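Hydroalkoxylation enzyme phnH (Penicillium herquei, PDB 6JJT) catalyses an enantioselective hydroalkoxylation in phenalenone biosynthesis, converting a prenylated phenalenone precursor into (2'R)-atrovenetin. Local coordinates at residues A32-K36 / I140-E144; G62-D66 / Y122-N126; G71-L75 / D87-L91. All coordinates share one frame; numbering follows the deposited sequence.

Interaction 1 of 3, residues A32-K36 / I140-E144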
loop_
_atom_site.group_PDB
_atom_site.type_symbol
_atom_site.label_atom_id
_atom_site.label_comp_id
_atom_site.label_asym_id
_atom_site.label_seq_id
_atom_site.Cartn_x
_atom_site.Cartn_y
_atom_site.Cartn_z
ATOM N N ALA D 32 2.553 16.502 -17.450
ATOM C CA ALA D 32 1.910 17.046 -16.270
ATOM C C ALA D 32 2.773 18.199 -15.786
ATOM O O ALA D 32 4.001 18.071 -15.694
ATOM C CB ALA D 32 1.778 15.995 -15.181
ATOM N N ASN D 33 2.118 19.342 -15.532
ATOM C CA ASN D 33 2.784 20.504 -14.989
ATOM C C ASN D 33 2.108 20.793 -13.649
ATOM O O ASN D 33 0.977 21.301 -13.635
ATOM C CB ASN D 33 2.639 21.687 -15.941
ATOM C CG ASN D 33 3.580 22.832 -15.641
ATOM O OD1 ASN D 33 4.451 22.736 -14.777
ATOM N ND2 ASN D 33 3.449 23.906 -16.411
ATOM N N LEU D 34 2.768 20.372 -12.562
ATOM C CA LEU D 34 2.080 20.181 -11.302
ATOM C C LEU D 34 2.377 21.350 -10.373
ATOM O O LEU D 34 3.422 21.994 -10.463
ATOM C CB LEU D 34 2.595 18.866 -10.702
ATOM C CG LEU D 34 2.238 17.573 -11.445
ATOM C CD1 LEU D 34 3.006 16.399 -10.858
ATOM C CD2 LEU D 34 0.741 17.316 -11.438
ATOM N N THR D 35 1.424 21.614 -9.473
ATOM C CA THR D 35 1.651 22.544 -8.368
ATOM C C THR D 35 1.556 21.743 -7.069
ATOM O O THR D 35 0.725 20.825 -6.953
ATOM C CB THR D 35 0.730 23.776 -8.396
ATOM O OG1 THR D 35 -0.632 23.388 -8.284
ATOM C CG2 THR D 35 0.889 24.607 -9.664
ATOM N N LYS D 36 2.399 22.096 -6.101
ATOM C CA LYS D 36 2.464 21.337 -4.864
ATOM C C LYS D 36 2.444 22.279 -3.683
ATOM O O LYS D 36 2.916 23.417 -3.794
ATOM C CB LYS D 36 3.748 20.507 -4.871
ATOM C CG LYS D 36 3.821 19.507 -6.007
ATOM C CD LYS D 36 4.938 18.505 -5.901
ATOM C CE LYS D 36 4.762 17.390 -6.916
ATOM N NZ LYS D 36 5.744 16.290 -6.710
ATOM N N ILE D 140 11.295 20.401 -11.577
ATOM C CA ILE D 140 10.905 19.053 -11.158
ATOM C C ILE D 140 9.401 18.836 -11.297
ATOM O O ILE D 140 8.943 17.691 -11.266
ATOM C CB ILE D 140 11.361 18.704 -9.725
ATOM C CG1 ILE D 140 10.703 19.587 -8.666
ATOM C CG2 ILE D 140 12.873 18.690 -9.593
ATOM C CD1 ILE D 140 11.145 19.278 -7.241
ATOM N N ASN D 141 8.645 19.922 -11.452
ATOM C CA ASN D 141 7.188 19.875 -11.464
ATOM C C ASN D 141 6.626 19.680 -12.881
ATOM O O ASN D 141 5.410 19.540 -13.040
ATOM C CB ASN D 141 6.584 20.990 -10.615
ATOM C CG ASN D 141 6.830 20.783 -9.127
ATOM O OD1 ASN D 141 6.874 19.657 -8.631
ATOM N ND2 ASN D 141 6.996 21.872 -8.402
ATOM N N PHE D 142 7.495 19.666 -13.910
ATOM C CA PHE D 142 7.043 19.378 -15.264
ATOM C C PHE D 142 7.612 18.041 -15.725
ATOM O O PHE D 142 8.839 17.894 -15.828
ATOM C CB PHE D 142 7.462 20.470 -16.266
ATOM C CG PHE D 142 6.945 20.171 -17.652
ATOM C CD1 PHE D 142 5.612 20.362 -17.969
ATOM C CD2 PHE D 142 7.759 19.627 -18.632
ATOM C CE1 PHE D 142 5.094 20.042 -19.228
ATOM C CE2 PHE D 142 7.252 19.319 -19.888
ATOM C CZ PHE D 142 5.923 19.521 -20.194
ATOM N N LEU D 143 6.717 17.067 -15.960
ATOM C CA LEU D 143 7.143 15.729 -16.352
ATOM C C LEU D 143 6.485 15.289 -17.638
ATOM O O LEU D 143 5.374 15.661 -17.963
ATOM C CB LEU D 143 6.802 14.712 -15.253
ATOM C CG LEU D 143 7.449 14.969 -13.893
ATOM C CD1 LEU D 143 6.480 15.705 -12.953
ATOM C CD2 LEU D 143 7.842 13.614 -13.294
ATOM N N GLU D 144 7.238 14.484 -18.376
ATOM C CA GLU D 144 6.740 13.853 -19.576
ATOM C C GLU D 144 6.650 12.345 -19.345
ATOM O O GLU D 144 7.635 11.783 -18.860
ATOM C CB GLU D 144 7.699 14.141 -20.748
ATOM C CG GLU D 144 7.543 15.559 -21.262
ATOM C CD GLU D 144 8.676 16.016 -22.161
ATOM O OE1 GLU D 144 9.688 15.331 -22.251
ATOM O OE2 GLU D 144 8.513 17.078 -22.759
#
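The seam that closes the antiparallel barrel runs here, where Ala32 pairs with Leu143 and Asn33 with Phe142, joining the first strand, 26-44, to the last, 142-148. Ala32 and Leu143 form a hydrogen-bonded pair: Ala32 N gives to Leu143 O at 3.0 Å, and Leu143 N returns to Ala32 O at 2.9 Å. The ladder continues past the start of the last strand, as Leu34 N donates to Asn141 O over 2.8 Å. On the buried face the small Ala32 lies among larger apolar groups, while Leu34 CD1 meets Leu143 CD1 at 4.1 Å, the two branched chains crossing at about a right angle. On the other face, Asn33 CB approaches the edge of the Phe142 ring near CD1 (3.8 Å), its amide perpendicular to the ring. Strand alternation puts Asn33 on this more exposed face; CG anti to the backbone N (chi1 -165°) then lays the amide beside its own carbonyl carbon, with CG near Phe142 CD1. Asn33 is also a predicted N-glycosylation site, without a sugar in this structure. Beyond the pairing, the extended methylene chain of Lys36 passes Asn141 OD1, with CD 3.5 Å from that oxygen. Ala32 also touches Ile60 of strand 48-61, the next strand round the wall. Such pairing of the terminal strands is the hallmark of a closed up-and-down antiparallel barrel.

Interaction 2 of 3, residues G62-D66 / Y122-N126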
loop_
_atom_site.group_PDB
_atom_site.type_symbol
_atom_site.label_atom_id
_atom_site.label_comp_id
_atom_site.label_asym_id
_atom_site.label_seq_id
_atom_site.Cartn_x
_atom_site.Cartn_y
_atom_site.Cartn_z
ATOM N N GLY D 62 -1.388 16.626 -23.816
ATOM C CA GLY D 62 -0.864 15.597 -24.696
ATOM C C GLY D 62 -1.941 15.100 -25.652
ATOM O O GLY D 62 -3.068 15.574 -25.614
ATOM N N PRO D 63 -1.598 14.135 -26.530
ATOM C CA PRO D 63 -2.485 13.723 -27.627
ATOM C C PRO D 63 -3.684 12.843 -27.270
ATOM O O PRO D 63 -4.539 12.602 -28.113
ATOM C CB PRO D 63 -1.522 12.961 -28.556
ATOM C CG PRO D 63 -0.393 12.464 -27.666
ATOM C CD PRO D 63 -0.270 13.505 -26.581
ATOM N N ASN D 64 -3.758 12.382 -26.014
ATOM C CA ASN D 64 -4.658 11.298 -25.652
ATOM C C ASN D 64 -5.740 11.806 -24.698
ATOM O O ASN D 64 -6.904 11.400 -24.782
ATOM C CB ASN D 64 -3.893 10.152 -24.978
ATOM C CG ASN D 64 -2.791 9.530 -25.816
ATOM O OD1 ASN D 64 -3.039 8.694 -26.688
ATOM N ND2 ASN D 64 -1.556 9.872 -25.515
ATOM N N PHE D 65 -5.313 12.662 -23.757
ATOM C CA PHE D 65 -6.195 13.237 -22.752
ATOM C C PHE D 65 -5.552 14.529 -22.249
ATOM O O PHE D 65 -4.327 14.678 -22.207
ATOM C CB PHE D 65 -6.544 12.204 -21.665
ATOM C CG PHE D 65 -5.357 11.646 -20.921
ATOM C CD1 PHE D 65 -4.665 10.525 -21.379
ATOM C CD2 PHE D 65 -4.935 12.233 -19.736
ATOM C CE1 PHE D 65 -3.562 10.032 -20.685
ATOM C CE2 PHE D 65 -3.833 11.742 -19.045
ATOM C CZ PHE D 65 -3.141 10.638 -19.516
ATOM N N ASP D 66 -6.403 15.485 -21.895
ATOM C CA ASP D 66 -5.933 16.715 -21.294
ATOM C C ASP D 66 -6.911 17.091 -20.190
ATOM O O ASP D 66 -8.063 16.661 -20.215
ATOM C CB ASP D 66 -5.826 17.814 -22.344
ATOM C CG ASP D 66 -7.210 18.274 -22.738
ATOM O OD1 ASP D 66 -8.061 17.390 -23.020
ATOM O OD2 ASP D 66 -7.449 19.494 -22.702
ATOM N N TYR D 122 -11.960 6.746 -21.652
ATOM C CA TYR D 122 -10.587 6.700 -21.169
ATOM C C TYR D 122 -10.218 5.371 -20.516
ATOM O O TYR D 122 -9.100 5.248 -20.039
ATOM C CB TYR D 122 -10.351 7.866 -20.201
ATOM C CG TYR D 122 -10.547 9.211 -20.853
ATOM C CD1 TYR D 122 -9.593 9.725 -21.724
ATOM C CD2 TYR D 122 -11.678 9.970 -20.580
ATOM C CE1 TYR D 122 -9.766 10.962 -22.332
ATOM C CE2 TYR D 122 -11.871 11.202 -21.196
ATOM C CZ TYR D 122 -10.910 11.698 -22.062
ATOM O OH TYR D 122 -11.087 12.936 -22.637
ATOM N N ASN D 123 -11.132 4.390 -20.513
ATOM C CA ASN D 123 -10.827 3.203 -19.715
ATOM C C ASN D 123 -9.750 2.314 -20.360
ATOM O O ASN D 123 -9.285 1.400 -19.700
ATOM C CB ASN D 123 -12.062 2.521 -19.137
ATOM C CG ASN D 123 -12.887 1.868 -20.212
ATOM O OD1 ASN D 123 -12.452 1.793 -21.356
ATOM N ND2 ASN D 123 -14.072 1.381 -19.842
ATOM N N TRP D 124 -9.329 2.568 -21.595
ATOM C CA TRP D 124 -8.104 1.983 -22.129
ATOM C C TRP D 124 -6.904 2.219 -21.192
ATOM O O TRP D 124 -5.939 1.455 -21.189
ATOM C CB TRP D 124 -7.854 2.482 -23.572
ATOM C CG TRP D 124 -7.686 3.965 -23.719
ATOM C CD1 TRP D 124 -8.668 4.908 -23.877
ATOM C CD2 TRP D 124 -6.465 4.704 -23.684
ATOM N NE1 TRP D 124 -8.132 6.170 -23.929
ATOM C CE2 TRP D 124 -6.773 6.077 -23.826
ATOM C CE3 TRP D 124 -5.138 4.314 -23.535
ATOM C CZ2 TRP D 124 -5.798 7.075 -23.816
ATOM C CZ3 TRP D 124 -4.170 5.290 -23.551
ATOM C CH2 TRP D 124 -4.490 6.649 -23.686
ATOM N N LEU D 125 -6.943 3.295 -20.390
ATOM C CA LEU D 125 -5.824 3.600 -19.497
ATOM C C LEU D 125 -5.702 2.571 -18.372
ATOM O O LEU D 125 -4.614 2.415 -17.822
ATOM C CB LEU D 125 -5.994 5.001 -18.891
ATOM C CG LEU D 125 -5.731 6.162 -19.844
ATOM C CD1 LEU D 125 -6.239 7.465 -19.228
ATOM C CD2 LEU D 125 -4.216 6.211 -20.126
ATOM N N ASN D 126 -6.781 1.838 -18.121
ATOM C CA ASN D 126 -6.731 0.828 -17.089
ATOM C C ASN D 126 -5.733 -0.268 -17.426
ATOM O O ASN D 126 -5.263 -0.986 -16.529
ATOM C CB ASN D 126 -8.098 0.186 -16.867
ATOM C CG ASN D 126 -9.119 1.126 -16.263
ATOM O OD1 ASN D 126 -8.767 2.128 -15.653
ATOM N ND2 ASN D 126 -10.378 0.808 -16.413
HETATM O O HOH W 1 -8.762 8.936 -25.049
HETATM O O HOH W 2 -9.134 14.925 -22.806
#
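Leu125 lays CD1 over one face of the Phe65 ring, 4.3 Å from its centroid and 24° off the normal, a CH-pi contact offset toward the rim. In Phe65 a chi1 of 59° puts CG between the backbone N and the carbonyl carbon, from where the ring reaches Leu125. Its CB meets Tyr122 CE1 at 3.5 Å. Beside this apolar patch, Asn64 CB approaches the edge of the Trp124 indole, 3.8 Å from CH2, with the amide and ring planes 53° apart, while Leu125 CG lies over one face of the indole. Tyr122 and Trp124 also suit their places by their polar ends, which reach the opposite backbone through water. One water accepts from Trp124 NE1 and donates to Asn64 O (3.1 Å); a second accepts from Asp66 N and donates to Tyr122 OH (2.8 Å). Tyr122 OH is also hydrogen-bonded to Asp96 OD1, and Asn64 ND2 to Leu29 O. The contact thus ties the loop between strands 48-61 and 67-79 to the one between 110-116 and 129-133, with Phe65 resting on Leu29 and Phe30 of strand 26-44 and on Ile92 of strand 84-94.

Interaction 3 of 3, residues G71-L75 / D87-L91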
loop_
_atom_site.group_PDB
_atom_site.type_symbol
_atom_site.label_atom_id
_atom_site.label_comp_id
_atom_site.label_asym_id
_atom_site.label_seq_id
_atom_site.Cartn_x
_atom_site.Cartn_y
_atom_site.Cartn_z
ATOM N N GLY D 71 -6.408 17.149 -7.140
ATOM C CA GLY D 71 -5.787 17.069 -5.832
ATOM C C GLY D 71 -5.123 15.714 -5.683
ATOM O O GLY D 71 -5.350 14.822 -6.487
ATOM N N GLY D 72 -4.265 15.602 -4.693
ATOM C CA GLY D 72 -3.699 14.309 -4.306
ATOM C C GLY D 72 -2.602 14.536 -3.290
ATOM O O GLY D 72 -2.443 15.658 -2.798
ATOM N N THR D 73 -1.917 13.483 -2.902
ATOM C CA THR D 73 -0.872 13.533 -1.891
ATOM C C THR D 73 0.280 12.636 -2.315
ATOM O O THR D 73 0.068 11.534 -2.836
ATOM C CB THR D 73 -1.409 13.037 -0.537
ATOM O OG1 THR D 73 -2.458 13.917 -0.119
ATOM C CG2 THR D 73 -0.363 12.905 0.555
ATOM N N ALA D 74 1.513 13.086 -2.062
ATOM C CA ALA D 74 2.743 12.332 -2.280
ATOM C C ALA D 74 3.451 12.081 -0.955
ATOM O O ALA D 74 3.537 12.986 -0.115
ATOM C CB ALA D 74 3.682 13.089 -3.169
ATOM N N LEU D 75 3.917 10.864 -0.716
ATOM C CA LEU D 75 4.753 10.535 0.427
ATOM C C LEU D 75 6.132 10.199 -0.076
ATOM O O LEU D 75 6.268 9.426 -1.060
ATOM C CB LEU D 75 4.177 9.295 1.132
ATOM C CG LEU D 75 2.830 9.461 1.845
ATOM C CD1 LEU D 75 2.359 8.133 2.424
ATOM C CD2 LEU D 75 2.914 10.486 2.961
ATOM N N ASP D 87 5.696 7.801 -3.434
ATOM C CA ASP D 87 4.440 7.162 -3.826
ATOM C C ASP D 87 3.326 8.195 -3.737
ATOM O O ASP D 87 3.223 8.847 -2.668
ATOM C CB ASP D 87 4.127 6.020 -2.871
ATOM C CG ASP D 87 5.090 4.836 -3.005
ATOM O OD1 ASP D 87 4.847 3.991 -3.907
ATOM O OD2 ASP D 87 6.090 4.779 -2.228
ATOM N N ALA D 88 2.549 8.372 -4.822
ATOM C CA ALA D 88 1.538 9.436 -4.834
ATOM C C ALA D 88 0.253 8.898 -5.431
ATOM O O ALA D 88 0.272 7.967 -6.223
ATOM C CB ALA D 88 2.044 10.601 -5.666
ATOM N N HIS D 89 -0.852 9.496 -5.027
ATOM C CA HIS D 89 -2.110 9.325 -5.702
ATOM C C HIS D 89 -2.633 10.707 -6.013
ATOM O O HIS D 89 -2.558 11.606 -5.148
ATOM C CB HIS D 89 -3.182 8.648 -4.826
ATOM C CG HIS D 89 -2.855 7.269 -4.428
ATOM N ND1 HIS D 89 -2.377 7.019 -3.178
ATOM C CD2 HIS D 89 -2.978 6.080 -5.063
ATOM C CE1 HIS D 89 -2.227 5.694 -3.048
ATOM N NE2 HIS D 89 -2.548 5.129 -4.203
ATOM N N TYR D 90 -3.167 10.859 -7.221
ATOM C CA TYR D 90 -3.830 12.121 -7.515
ATOM C C TYR D 90 -4.911 11.863 -8.534
ATOM O O TYR D 90 -4.937 10.804 -9.182
ATOM C CB TYR D 90 -2.858 13.224 -7.968
ATOM C CG TYR D 90 -2.012 12.941 -9.186
ATOM C CD1 TYR D 90 -2.436 13.261 -10.464
ATOM C CD2 TYR D 90 -0.746 12.370 -9.036
ATOM C CE1 TYR D 90 -1.624 13.046 -11.565
ATOM C CE2 TYR D 90 0.092 12.156 -10.133
ATOM C CZ TYR D 90 -0.359 12.525 -11.392
ATOM O OH TYR D 90 0.408 12.363 -12.520
ATOM N N LEU D 91 -5.834 12.812 -8.646
ATOM C CA LEU D 91 -6.990 12.608 -9.517
ATOM C C LEU D 91 -6.926 13.640 -10.648
ATOM O O LEU D 91 -6.811 14.848 -10.400
ATOM C CB LEU D 91 -8.215 12.784 -8.605
ATOM C CG LEU D 91 -9.637 12.525 -9.086
ATOM C CD1 LEU D 91 -10.162 13.410 -10.191
ATOM C CD2 LEU D 91 -10.077 11.073 -9.068
HETATM O O HOH W 3 0.193 9.024 -1.274
HETATM O O HOH W 4 6.922 6.673 -0.468
#
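Gly72 and Tyr90 face each other as a non-hydrogen-bonded pair, their CA atoms only 3.9 Å apart. Glycine suits this spot because His89 O comes within 3.1 Å of Gly72 CA, and Tyr90 CB takes up the space beside it. Tyr90 CB also lies 3.3 Å from Gly71 O; chi1 of 58° holds CG over its own backbone, and the end of the ring leads away from strand 71-75. The next inward-facing pair, Ala74 and Ala88, is again small, the two CB atoms touching at 3.9 Å. Thr73 and His89, between these pairs, exchange two backbone hydrogen bonds; Leu75 and Asp87, beyond the alanines, exchange two more, of which Leu75 N to Asp87 O is nearly straight (2.9 Å, 176° at the hydrogen). One water donates both to Leu75 O and to Asp87 OD2 (2.7 Å), tying the acidic side chain to the neighbouring strand. Farther out, Tyr90 OH is hydrogen-bonded to Glu104 OE2 of strand 99-107. The opposite face meets a neighbouring subunit: Thr73 OG1 is hydrogen-bonded to Thr73 OG1 of that subunit, and Leu75 and His89 pack reciprocally on its His89 and Leu75. A bound PEG fragment lies about 4 Å from the His89 side chain. Strands 67-79 and 84-94 thus form an antiparallel beta hairpin, one face turned into the barrel and the other into a subunit interface of the homotetramer.

In the fold
Interactions 1 and 3 belong to the same barrel wall, their nearest atoms about 5 Å apart; the first joins strands at the two ends of the chain, the second two consecutive strands. Both are built from backbone ladders, but interaction 1 is partly buried, with Asn33 exposed and Phe142 partly so on its outer face, whereas interaction 3 is buried, its outer face packing in part against another subunit. Interaction 2, also buried, lies farther from the chain centre and joins loops instead of strands. There, aromatic packing and bridging waters replace direct backbone pairing. In sequence the three are nested: 71-75/87-91 inside 62-66/122-126, and both inside 32-36/140-144.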